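Local coordinates for complement factor MASP-3 (Homo sapiens, PDB 3DEM), which probably acts as a serine protease of the complement lectin pathway, and its CUB1-EGF-CUB2 region interacts with mannan-binding lectin and ficolins, at residues Q13-P18 against S25-N30; F46-S51 against D57-E62; L132-Y137 against G143-S148; Y153-H156 against T161-V164; Y195-E198 against M204-L207. All coordinates share one frame; numbering follows the deposited sequence.

Contact 1: Q13-P18 against S25-N30; sequences QSPGYP and SEVTWN
W29 reaches across to the backbone of Q13, and V27 meets the ring of P15. From CB, the W29 side chain sets CG anti to its own carbonyl carbon (chi1 -64°), and the second torsion stands the indole roughly upright on that bond, with its six-membered half leading toward Q13. The outer carbons do the touching: CZ2 of W29 lies 3.4 Å from O of Q13, and CH2 of W29 lies 3.5 Å from the same oxygen, which comes in obliquely. One face of the indole is lined within its own strand by V27, whose CG1 sits 3.6 Å above the ring plane near the rim. The contact joins the two layers of a CUB beta sandwich at one side: strand 9-13 borders one four-stranded antiparallel sheet, strand 25-32 borders the other, and at this border W29 and V27 are both directed toward segment 13-18. The second branch of V27, CG2, meets CG of P15 at 3.8 Å, the two side chains passing in reverse senses. P15 also packs on F99 of strand 94-101, the neighbour of strand 25-32. It occupies the second position of a type II turn from S14 to Y17, closed by the 3.1 Å bond from Y17 N to S14 O, with G16 at a positive phi. At the end of the turn, Y17 and the following P18 pack against F151 of the second subunit.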
# COMPACT_ATOMS: atom_id res chain seq x y z
N GLN A 13 -18.44 -15.93 0.20
CA GLN A 13 -19.57 -16.18 -0.69
C GLN A 13 -20.82 -16.40 0.13
O GLN A 13 -20.74 -16.76 1.31
CB GLN A 13 -19.33 -17.44 -1.53
CG GLN A 13 -18.00 -17.50 -2.26
CD GLN A 13 -17.73 -18.85 -2.86
OE1 GLN A 13 -18.44 -19.83 -2.58
NE2 GLN A 13 -16.71 -18.93 -3.71
N SER A 14 -21.98 -16.19 -0.48
CA SER A 14 -23.24 -16.55 0.15
C SER A 14 -23.39 -18.08 0.18
O SER A 14 -22.82 -18.78 -0.66
CB SER A 14 -24.41 -15.95 -0.64
OG SER A 14 -24.27 -16.23 -2.02
N PRO A 15 -24.14 -18.59 1.16
CA PRO A 15 -24.42 -20.02 1.21
C PRO A 15 -25.01 -20.50 -0.12
O PRO A 15 -25.95 -19.89 -0.64
CB PRO A 15 -25.48 -20.14 2.31
CG PRO A 15 -25.26 -18.96 3.17
CD PRO A 15 -24.76 -17.86 2.29
N GLY A 16 -24.43 -21.56 -0.67
CA GLY A 16 -24.92 -22.14 -1.91
C GLY A 16 -24.24 -21.66 -3.18
O GLY A 16 -24.32 -22.33 -4.21
N TYR A 17 -23.58 -20.51 -3.11
CA TYR A 17 -22.91 -19.93 -4.28
C TYR A 17 -22.09 -20.99 -5.00
O TYR A 17 -21.42 -21.80 -4.36
CB TYR A 17 -22.01 -18.76 -3.86
CG TYR A 17 -21.38 -18.01 -5.01
CD1 TYR A 17 -21.98 -16.86 -5.53
CD2 TYR A 17 -20.20 -18.45 -5.60
CE1 TYR A 17 -21.41 -16.17 -6.59
CE2 TYR A 17 -19.63 -17.77 -6.66
CZ TYR A 17 -20.24 -16.63 -7.15
OH TYR A 17 -19.67 -15.95 -8.21
N PRO A 18 -22.14 -21.01 -6.35
CA PRO A 18 -22.86 -20.07 -7.22
C PRO A 18 -24.33 -20.41 -7.46
O PRO A 18 -24.98 -19.79 -8.30
CB PRO A 18 -22.09 -20.18 -8.53
CG PRO A 18 -21.61 -21.59 -8.56
CD PRO A 18 -21.42 -22.03 -7.13
N SER A 25 -31.75 -18.05 6.13
CA SER A 25 -30.36 -18.25 6.49
C SER A 25 -29.75 -16.94 6.94
O SER A 25 -30.13 -15.87 6.46
CB SER A 25 -29.57 -18.85 5.32
OG SER A 25 -29.39 -17.91 4.28
N GLU A 26 -28.82 -17.03 7.88
CA GLU A 26 -28.14 -15.86 8.39
C GLU A 26 -26.72 -16.22 8.78
O GLU A 26 -26.49 -17.03 9.67
CB GLU A 26 -28.88 -15.26 9.59
CG GLU A 26 -28.30 -13.93 10.04
CD GLU A 26 -29.10 -13.27 11.15
OE1 GLU A 26 -28.61 -12.26 11.70
OE2 GLU A 26 -30.20 -13.77 11.47
N VAL A 27 -25.76 -15.61 8.09
CA VAL A 27 -24.36 -15.89 8.33
C VAL A 27 -23.61 -14.58 8.56
O VAL A 27 -23.80 -13.61 7.84
CB VAL A 27 -23.72 -16.64 7.14
CG1 VAL A 27 -22.31 -17.11 7.49
CG2 VAL A 27 -24.60 -17.82 6.72
N THR A 28 -22.79 -14.56 9.60
CA THR A 28 -21.96 -13.41 9.91
C THR A 28 -20.49 -13.77 9.78
O THR A 28 -20.06 -14.81 10.28
CB THR A 28 -22.25 -12.87 11.33
OG1 THR A 28 -23.59 -12.37 11.39
CG2 THR A 28 -21.28 -11.75 11.70
N TRP A 29 -19.72 -12.92 9.11
CA TRP A 29 -18.27 -13.07 9.05
C TRP A 29 -17.63 -11.89 9.77
O TRP A 29 -17.87 -10.74 9.41
CB TRP A 29 -17.77 -13.09 7.61
CG TRP A 29 -18.27 -14.25 6.82
CD1 TRP A 29 -17.70 -15.49 6.74
CD2 TRP A 29 -19.43 -14.29 5.98
NE1 TRP A 29 -18.44 -16.30 5.92
CE2 TRP A 29 -19.50 -15.59 5.43
CE3 TRP A 29 -20.41 -13.36 5.64
CZ2 TRP A 29 -20.52 -15.97 4.56
CZ3 TRP A 29 -21.42 -13.75 4.77
CH2 TRP A 29 -21.47 -15.04 4.25
N ASN A 30 -16.81 -12.17 10.78
CA ASN A 30 -16.06 -11.12 11.45
C ASN A 30 -14.62 -11.07 10.92
O ASN A 30 -13.90 -12.07 10.95
CB ASN A 30 -16.07 -11.32 12.97
CG ASN A 30 -17.43 -11.00 13.59
OD1 ASN A 30 -18.31 -10.44 12.93
ND2 ASN A 30 -17.60 -11.35 14.86

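Contact 2: F46-S51 against D57-E62; sequences FNLESS and DYVKVE. With CA (calcium ion), chain E.
E49 swings its CG anti to the backbone N (chi1 -174°) and continues extended, while D57 turns its CG beside its own N (chi1 -63°), and the two acidic side chains cross at about a right angle over one calcium ion. E49 gives a single oxygen, OE1, at 2.4 Å from the calcium. D57 grips the metal with both oxygens, its OD1 and OD2 each 2.5 Å from the calcium, and the two carboxylate planes are turned 82° apart. Two waters bind the ion as well, and D102 and S104 complete the site. Y21 adds a hydrogen bond to OD2 of D57, a second-shell grip on the bidentate carboxylate. A further water donates to E49 O and accepts from S51 OG, 2.7 Å away; its very short approach to D57 O is doubtful as a bond. S51 OG also bonds Y56 N. Away from the metal, where strands 37-47 and 58-62 of the two CUB sheets face each other, L48 lays CD2 3.6 Å from Y58 N, and CE1 of F46 touches CG2 of V59 at 3.7 Å. The polar site thus sits at the end of the hydrophobic core. OE1 of E49 and OD2 of D57 approach to 3.2 Å, a closeness of two acceptors that the shared calcium pays for; its charge probably offsets the repulsion between the carboxylates and favours their ionised form.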
# COMPACT_ATOMS: atom_id res chain seq x y z
N PHE A 46 -23.24 -9.95 -7.41
CA PHE A 46 -24.24 -9.60 -6.41
C PHE A 46 -25.65 -9.72 -6.97
O PHE A 46 -26.05 -8.98 -7.86
CB PHE A 46 -23.99 -8.19 -5.87
CG PHE A 46 -24.73 -7.91 -4.60
CD1 PHE A 46 -24.11 -8.08 -3.37
CD2 PHE A 46 -26.05 -7.47 -4.63
CE1 PHE A 46 -24.80 -7.82 -2.20
CE2 PHE A 46 -26.73 -7.21 -3.46
CZ PHE A 46 -26.11 -7.38 -2.25
N ASN A 47 -26.41 -10.66 -6.41
CA ASN A 47 -27.72 -11.01 -6.93
C ASN A 47 -28.66 -11.32 -5.78
O ASN A 47 -28.77 -12.47 -5.34
CB ASN A 47 -27.61 -12.22 -7.86
CG ASN A 47 -28.82 -12.39 -8.76
OD1 ASN A 47 -29.54 -13.38 -8.66
ND2 ASN A 47 -29.04 -11.41 -9.63
N LEU A 48 -29.34 -10.30 -5.28
CA LEU A 48 -30.24 -10.46 -4.15
C LEU A 48 -31.64 -9.94 -4.43
O LEU A 48 -31.87 -9.22 -5.41
CB LEU A 48 -29.69 -9.76 -2.90
CG LEU A 48 -28.90 -10.59 -1.89
CD1 LEU A 48 -27.52 -10.94 -2.42
CD2 LEU A 48 -28.80 -9.85 -0.57
N GLU A 49 -32.59 -10.32 -3.58
CA GLU A 49 -33.93 -9.75 -3.61
C GLU A 49 -33.88 -8.27 -3.24
O GLU A 49 -33.13 -7.88 -2.35
CB GLU A 49 -34.83 -10.50 -2.62
CG GLU A 49 -36.30 -10.10 -2.66
CD GLU A 49 -37.11 -10.72 -1.54
OE1 GLU A 49 -36.52 -11.43 -0.70
OE2 GLU A 49 -38.34 -10.51 -1.49
N SER A 50 -34.67 -7.43 -3.90
CA SER A 50 -34.70 -6.01 -3.55
C SER A 50 -35.83 -5.70 -2.55
O SER A 50 -36.92 -6.27 -2.65
CB SER A 50 -34.84 -5.15 -4.81
OG SER A 50 -34.66 -3.77 -4.51
N SER A 51 -35.56 -4.81 -1.60
CA SER A 51 -36.61 -4.35 -0.67
C SER A 51 -36.30 -3.00 -0.01
O SER A 51 -35.15 -2.56 0.04
CB SER A 51 -36.90 -5.40 0.40
OG SER A 51 -35.84 -5.49 1.34
N ASP A 57 -34.02 -9.45 2.19
CA ASP A 57 -32.69 -10.05 2.03
C ASP A 57 -31.65 -8.94 1.98
O ASP A 57 -31.89 -7.87 1.42
CB ASP A 57 -32.63 -10.89 0.75
CG ASP A 57 -33.59 -12.06 0.78
OD1 ASP A 57 -34.27 -12.26 1.81
OD2 ASP A 57 -33.67 -12.80 -0.22
N TYR A 58 -30.49 -9.18 2.58
CA TYR A 58 -29.46 -8.15 2.61
C TYR A 58 -28.05 -8.63 2.93
O TYR A 58 -27.84 -9.70 3.51
CB TYR A 58 -29.85 -7.05 3.60
CG TYR A 58 -29.98 -7.50 5.03
CD1 TYR A 58 -28.85 -7.64 5.84
CD2 TYR A 58 -31.22 -7.77 5.59
CE1 TYR A 58 -28.96 -8.05 7.16
CE2 TYR A 58 -31.34 -8.17 6.91
CZ TYR A 58 -30.21 -8.31 7.68
OH TYR A 58 -30.32 -8.71 8.99
N VAL A 59 -27.08 -7.83 2.50
CA VAL A 59 -25.71 -7.95 2.96
C VAL A 59 -25.39 -6.68 3.73
O VAL A 59 -25.38 -5.58 3.17
CB VAL A 59 -24.71 -8.14 1.79
CG1 VAL A 59 -23.28 -8.05 2.30
CG2 VAL A 59 -24.95 -9.47 1.08
N LYS A 60 -25.16 -6.83 5.03
CA LYS A 60 -24.93 -5.70 5.91
C LYS A 60 -23.45 -5.65 6.28
O LYS A 60 -22.88 -6.64 6.76
CB LYS A 60 -25.79 -5.86 7.17
CG LYS A 60 -25.79 -4.68 8.12
CD LYS A 60 -26.64 -5.01 9.34
CE LYS A 60 -26.90 -3.77 10.20
NZ LYS A 60 -27.86 -4.04 11.32
N VAL A 61 -22.82 -4.50 6.06
CA VAL A 61 -21.41 -4.31 6.40
C VAL A 61 -21.29 -3.28 7.50
O VAL A 61 -21.73 -2.13 7.34
CB VAL A 61 -20.60 -3.84 5.18
CG1 VAL A 61 -19.13 -3.68 5.55
CG2 VAL A 61 -20.76 -4.82 4.01
N GLU A 62 -20.70 -3.67 8.62
CA GLU A 62 -20.65 -2.79 9.79
C GLU A 62 -19.40 -2.96 10.64
O GLU A 62 -18.64 -3.91 10.47
CB GLU A 62 -21.89 -3.01 10.65
CG GLU A 62 -21.91 -4.36 11.34
CD GLU A 62 -23.29 -4.74 11.87
OE1 GLU A 62 -24.02 -3.84 12.34
OE2 GLU A 62 -23.63 -5.94 11.81
CA CA E . -35.99 -13.53 0.44
O HOH W 1 -34.04 -7.27 0.39
O HOH W 2 -35.86 -14.26 -1.70
O HOH W 3 -35.10 -15.68 1.58

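Contact 3: L132-Y137 against G143-S148; sequences LSCDHY and GGYYCS. With CA (calcium ion), chain D.
This contact belongs to the calcium-binding EGF domain and contains the second of its three disulfides, which pair in the first-to-third, second-to-fourth, fifth-to-sixth order of the EGF fold. C134 SG and C147 SG are bonded at 2.0 Å with a chi3 of -73°, pinning the loop before strand 137-141 to strand 144-148. Beside it the major hairpin ends in an antiparallel hydrogen-bonded pair, Y137 with S148: Y137 N donates to S148 O at 3.1 Å and S148 N to Y137 O at 3.0 Å. S148 O has a second donor, a water that accepts from H136 N at 2.8 Å, so the loop residue is linked to the end of the strand through solvent. On the side of this pair that carries both side chains, S148 OG lies at the edge of the Y137 ring, near its plane, while its polar partner is H139 NE2; Y137 packs on M44 of the second subunit, and S148 on H115 of that subunit. At the far end of strand 144-148, G144 O binds calcium at 2.6 Å, sharing the ion with D120, V121, E123, N140 and Y141. Between the metal and the hydrogen-bonded pair, Y145 turns its ring so that the disulfide meets an edge rather than a face: C134 SG is 4.2 Å from Y145 CE1 and 87° off the ring normal.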
# COMPACT_ATOMS: atom_id res chain seq x y z
N LEU A 132 -0.39 15.91 18.73
CA LEU A 132 0.02 14.51 18.82
C LEU A 132 0.44 13.92 17.48
O LEU A 132 0.31 12.71 17.26
CB LEU A 132 -1.09 13.66 19.44
CG LEU A 132 -1.65 14.14 20.78
CD1 LEU A 132 -2.89 13.34 21.18
CD2 LEU A 132 -0.59 14.10 21.88
N SER A 133 0.93 14.76 16.57
CA SER A 133 1.52 14.29 15.32
C SER A 133 2.99 14.69 15.28
O SER A 133 3.45 15.45 16.13
CB SER A 133 0.78 14.88 14.11
OG SER A 133 0.89 16.29 14.10
N CYS A 134 3.73 14.18 14.29
CA CYS A 134 5.17 14.44 14.21
C CYS A 134 5.47 15.93 14.13
O CYS A 134 4.84 16.66 13.37
CB CYS A 134 5.80 13.70 13.03
SG CYS A 134 5.57 11.90 13.08
N ASP A 135 6.43 16.37 14.94
CA ASP A 135 6.84 17.78 14.97
C ASP A 135 7.42 18.21 13.61
O ASP A 135 7.01 19.23 13.05
CB ASP A 135 7.85 18.00 16.10
CG ASP A 135 8.14 19.47 16.37
OD1 ASP A 135 7.49 20.35 15.77
OD2 ASP A 135 9.03 19.74 17.20
N HIS A 136 8.37 17.44 13.08
CA HIS A 136 8.99 17.76 11.79
C HIS A 136 8.55 16.80 10.68
O HIS A 136 7.61 17.10 9.94
CB HIS A 136 10.52 17.79 11.89
CG HIS A 136 11.05 18.94 12.69
ND1 HIS A 136 12.39 19.07 12.99
CD2 HIS A 136 10.43 19.99 13.27
CE1 HIS A 136 12.58 20.17 13.70
NE2 HIS A 136 11.40 20.74 13.89
N TYR A 137 9.22 15.65 10.58
CA TYR A 137 8.93 14.69 9.52
C TYR A 137 8.14 13.48 10.01
O TYR A 137 8.42 12.94 11.08
CB TYR A 137 10.22 14.20 8.87
CG TYR A 137 11.10 15.29 8.31
CD1 TYR A 137 10.65 16.12 7.30
CD2 TYR A 137 12.40 15.46 8.77
CE1 TYR A 137 11.47 17.12 6.77
CE2 TYR A 137 13.22 16.45 8.26
CZ TYR A 137 12.75 17.28 7.26
OH TYR A 137 13.57 18.25 6.74
N GLY A 143 1.97 -1.04 8.31
CA GLY A 143 1.67 -1.50 9.66
C GLY A 143 1.96 -0.49 10.75
O GLY A 143 1.58 -0.71 11.90
N GLY A 144 2.64 0.60 10.41
CA GLY A 144 2.94 1.64 11.39
C GLY A 144 3.46 2.93 10.79
O GLY A 144 3.26 3.21 9.61
N TYR A 145 4.13 3.73 11.61
CA TYR A 145 4.77 4.97 11.17
C TYR A 145 5.78 5.40 12.23
O TYR A 145 5.80 4.84 13.32
CB TYR A 145 3.74 6.07 10.94
CG TYR A 145 3.22 6.71 12.21
CD1 TYR A 145 3.71 7.94 12.64
CD2 TYR A 145 2.25 6.08 12.98
CE1 TYR A 145 3.25 8.52 13.81
CE2 TYR A 145 1.77 6.66 14.15
CZ TYR A 145 2.28 7.88 14.56
OH TYR A 145 1.81 8.45 15.72
N TYR A 146 6.62 6.37 11.90
CA TYR A 146 7.53 6.97 12.88
C TYR A 146 7.86 8.41 12.50
O TYR A 146 7.62 8.82 11.37
CB TYR A 146 8.80 6.14 13.06
CG TYR A 146 9.70 6.09 11.84
CD1 TYR A 146 10.71 7.03 11.65
CD2 TYR A 146 9.54 5.09 10.88
CE1 TYR A 146 11.53 6.98 10.53
CE2 TYR A 146 10.35 5.03 9.76
CZ TYR A 146 11.35 5.98 9.59
OH TYR A 146 12.16 5.91 8.48
N CYS A 147 8.40 9.15 13.46
CA CYS A 147 8.80 10.54 13.24
C CYS A 147 10.32 10.66 13.17
O CYS A 147 11.04 9.82 13.71
CB CYS A 147 8.28 11.43 14.37
SG CYS A 147 6.52 11.29 14.77
N SER A 148 10.79 11.69 12.49
CA SER A 148 12.21 12.05 12.51
C SER A 148 12.34 13.57 12.49
O SER A 148 11.33 14.28 12.36
CB SER A 148 12.97 11.40 11.34
OG SER A 148 12.82 12.16 10.15
CA CA D . 1.19 3.03 8.02
O HOH W 4 8.90 14.87 14.18
O HOH W 5 0.03 1.70 9.63

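Contact 4: Y153-H156 against T161-V164; sequences YILH and TCRV
I154 and R163 form an antiparallel hydrogen-bonded pair, I154 N to R163 O at 2.7 Å and R163 N to I154 O at 2.8 Å; L155 and C162 follow as the non-hydrogen-bonded pair, and a straight bond from H156 N to T161 O, 2.8 Å, closes the ladder of this short EGF hairpin. R163 places CG between its backbone N and carbonyl carbon (chi1 68°) and then runs extended, which carries the guanidinium over I154: CD1 of I154 sits against one face, 3.8 Å from NH1 of R163. The edge of the same group faces H156, whose ring stands nearly perpendicular to it (planes 89° apart). A water in the guanidinium plane links them, 3.0 Å from R163 NE and 2.8 Å from H156 ND1. With NH1 of R163 also in a salt bridge to E165, the rotation of the guanidinium is held from several directions. At the other end Y153 and V164 lie side by side, and CG1 of V164 makes a CH-pi contact over the tyrosine face, 3.9 Å from the ring centroid. H156 and T161 run alongside each other, though T161 OG1 bonds D158 and S190. The hairpin is joined to two neighbours: C162 is disulfide-bonded to C149, just after strand 144-148, and in the loop before strand 192-198 of the second CUB domain the V164 side chain packs on P188 while its backbone N hydrogen-bonds S191 OG.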
# COMPACT_ATOMS: atom_id res chain seq x y z
N TYR A 153 18.59 18.78 14.74
CA TYR A 153 17.64 18.53 15.82
C TYR A 153 17.71 17.09 16.32
O TYR A 153 18.22 16.20 15.64
CB TYR A 153 16.21 18.80 15.36
CG TYR A 153 15.84 20.25 15.14
CD1 TYR A 153 15.07 20.94 16.07
CD2 TYR A 153 16.24 20.93 13.99
CE1 TYR A 153 14.71 22.26 15.87
CE2 TYR A 153 15.89 22.25 13.78
CZ TYR A 153 15.12 22.91 14.72
OH TYR A 153 14.77 24.22 14.53
N ILE A 154 17.18 16.87 17.51
CA ILE A 154 17.21 15.56 18.14
C ILE A 154 15.79 15.13 18.49
O ILE A 154 15.05 15.89 19.13
CB ILE A 154 18.09 15.58 19.42
CG1 ILE A 154 19.53 15.98 19.08
CG2 ILE A 154 18.06 14.22 20.11
CD1 ILE A 154 20.34 16.45 20.27
N LEU A 155 15.41 13.94 18.06
CA LEU A 155 14.10 13.39 18.42
C LEU A 155 14.00 13.16 19.93
O LEU A 155 14.85 12.48 20.52
CB LEU A 155 13.82 12.10 17.65
CG LEU A 155 12.37 11.60 17.67
CD1 LEU A 155 11.45 12.57 16.95
CD2 LEU A 155 12.25 10.20 17.06
N HIS A 156 12.97 13.73 20.54
CA HIS A 156 12.79 13.69 21.98
C HIS A 156 12.30 12.32 22.46
O HIS A 156 11.99 11.45 21.65
CB HIS A 156 11.80 14.80 22.39
CG HIS A 156 11.70 15.01 23.87
ND1 HIS A 156 12.80 15.18 24.69
CD2 HIS A 156 10.61 15.10 24.69
CE1 HIS A 156 12.40 15.35 25.93
NE2 HIS A 156 11.08 15.31 25.96
N THR A 161 8.49 14.99 19.15
CA THR A 161 8.99 16.35 19.04
C THR A 161 10.50 16.42 18.86
O THR A 161 11.23 15.47 19.17
CB THR A 161 8.53 17.24 20.22
OG1 THR A 161 9.00 16.69 21.45
CG2 THR A 161 7.02 17.33 20.25
N CYS A 162 10.97 17.55 18.34
CA CYS A 162 12.35 17.71 17.95
C CYS A 162 13.05 18.82 18.74
O CYS A 162 12.80 20.00 18.52
CB CYS A 162 12.42 18.01 16.45
SG CYS A 162 11.73 16.69 15.41
N ARG A 163 13.93 18.42 19.66
CA ARG A 163 14.65 19.37 20.50
C ARG A 163 16.04 19.65 19.94
O ARG A 163 16.42 19.08 18.92
CB ARG A 163 14.78 18.82 21.93
CG ARG A 163 15.67 17.59 22.08
CD ARG A 163 15.97 17.30 23.54
NE ARG A 163 17.00 16.27 23.69
CZ ARG A 163 18.31 16.51 23.68
NH1 ARG A 163 18.76 17.76 23.51
NH2 ARG A 163 19.18 15.51 23.82
N VAL A 164 16.78 20.55 20.59
CA VAL A 164 18.14 20.85 20.19
C VAL A 164 19.05 20.86 21.40
O VAL A 164 18.59 20.96 22.54
CB VAL A 164 18.26 22.24 19.51
CG1 VAL A 164 17.49 22.28 18.21
CG2 VAL A 164 17.80 23.35 20.46
O HOH W 6 15.33 13.96 24.49

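Contact 5: Y195-E198 against M204-L207; sequences YTIE and MVNL
Here the two layers of the second CUB domain's beta sandwich meet through three buried aliphatic side chains, I197 from strand 192-198 on one sheet and V205 and L207 from strand 205-209 on the other. No hydrogen bond joins the two segments. Each backbone instead bonds within its own sheet or to a nearby loop residue: Y195 pairs with I258 and I197 with V256 of strand 255-261, M204 pairs with A278, and V205 O accepts from T251 OG1. What joins the segments is van der Waals packing, in which I197 divides its two branches between two partners. Its CG1 lies beside the backbone N and its CG2 anti to that N (chi1 -56°), a split that sends the branches to different neighbours. V205 crosses I197 obliquely, while L207 slides past it in the reverse direction. Neighbouring side chains add to the packing: Y275 of strand 272-277 touches all three residues, I178 of strand 175-179 adds to the I197 side, and V256 backs V205. The nearest approaches within the pairs are methyl to methyl, I197 CG2 with V205 CG2 at 4.1 Å and I197 CD1 with L207 CD2 at 3.9 Å.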
# COMPACT_ATOMS: atom_id res chain seq x y z
N TYR A 195 22.39 29.26 29.06
CA TYR A 195 23.30 30.29 28.59
C TYR A 195 24.06 30.88 29.76
O TYR A 195 23.46 31.32 30.75
CB TYR A 195 22.53 31.40 27.88
CG TYR A 195 21.62 30.91 26.78
CD1 TYR A 195 22.09 30.72 25.49
CD2 TYR A 195 20.27 30.66 27.03
CE1 TYR A 195 21.24 30.28 24.48
CE2 TYR A 195 19.42 30.21 26.04
CZ TYR A 195 19.91 30.03 24.77
OH TYR A 195 19.06 29.59 23.78
N THR A 196 25.39 30.89 29.66
CA THR A 196 26.22 31.30 30.78
C THR A 196 27.10 32.50 30.46
O THR A 196 27.91 32.47 29.52
CB THR A 196 27.11 30.14 31.24
OG1 THR A 196 26.30 28.98 31.43
CG2 THR A 196 27.82 30.48 32.55
N ILE A 197 26.94 33.57 31.24
CA ILE A 197 27.79 34.74 31.11
C ILE A 197 28.77 34.71 32.27
O ILE A 197 28.37 34.63 33.44
CB ILE A 197 26.97 36.06 31.13
CG1 ILE A 197 25.90 36.04 30.03
CG2 ILE A 197 27.89 37.27 30.96
CD1 ILE A 197 24.90 37.17 30.12
N GLU A 198 30.06 34.72 31.95
CA GLU A 198 31.10 34.72 32.97
C GLU A 198 32.12 35.81 32.69
O GLU A 198 32.91 35.69 31.76
CB GLU A 198 31.83 33.37 32.99
CG GLU A 198 31.01 32.22 33.50
CD GLU A 198 31.45 31.75 34.87
OE1 GLU A 198 32.22 32.50 35.53
OE2 GLU A 198 31.04 30.64 35.28
N MET A 204 29.94 43.97 36.44
CA MET A 204 28.53 43.76 36.76
C MET A 204 27.72 43.72 35.48
O MET A 204 27.78 44.64 34.66
CB MET A 204 28.03 44.86 37.70
CG MET A 204 28.57 44.73 39.13
SD MET A 204 28.18 46.16 40.15
CE MET A 204 26.79 46.84 39.24
N VAL A 205 26.95 42.65 35.31
CA VAL A 205 26.26 42.40 34.06
C VAL A 205 24.90 43.07 34.01
O VAL A 205 24.05 42.85 34.88
CB VAL A 205 26.08 40.89 33.81
CG1 VAL A 205 25.36 40.65 32.48
CG2 VAL A 205 27.43 40.20 33.82
N ASN A 206 24.68 43.89 32.99
CA ASN A 206 23.36 44.44 32.72
C ASN A 206 22.72 43.69 31.56
O ASN A 206 23.37 43.40 30.55
CB ASN A 206 23.44 45.95 32.47
CG ASN A 206 24.05 46.72 33.65
OD1 ASN A 206 24.09 46.23 34.79
ND2 ASN A 206 24.53 47.93 33.38
N LEU A 207 21.44 43.36 31.70
CA LEU A 207 20.73 42.61 30.68
C LEU A 207 19.63 43.47 30.09
O LEU A 207 18.97 44.22 30.81
CB LEU A 207 20.10 41.34 31.26
CG LEU A 207 21.02 40.31 31.92
CD1 LEU A 207 20.20 39.23 32.60
CD2 LEU A 207 21.98 39.70 30.90

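The five contacts follow one another along an elongated chain, each closing before the next opens. Contacts 1 and 2 share the first CUB domain, their centres about 11 Å apart, and both reach between its two sheets, one at the outermost strands 9-13 and 25-32 and the other at the calcium end. Contacts 3 and 4 lie in the EGF domain with centres about 12 Å apart; they touch, D135 OD2 probably bonding C162 N and H136 packing on Y153, so the two parts of the domain pack directly on each other. Contact 5 lies in the second CUB domain, its centre about 79 Å from that of contact 1. Contacts 1 and 3 both touch the second subunit, tying the CUB1-EGF half to the dimer.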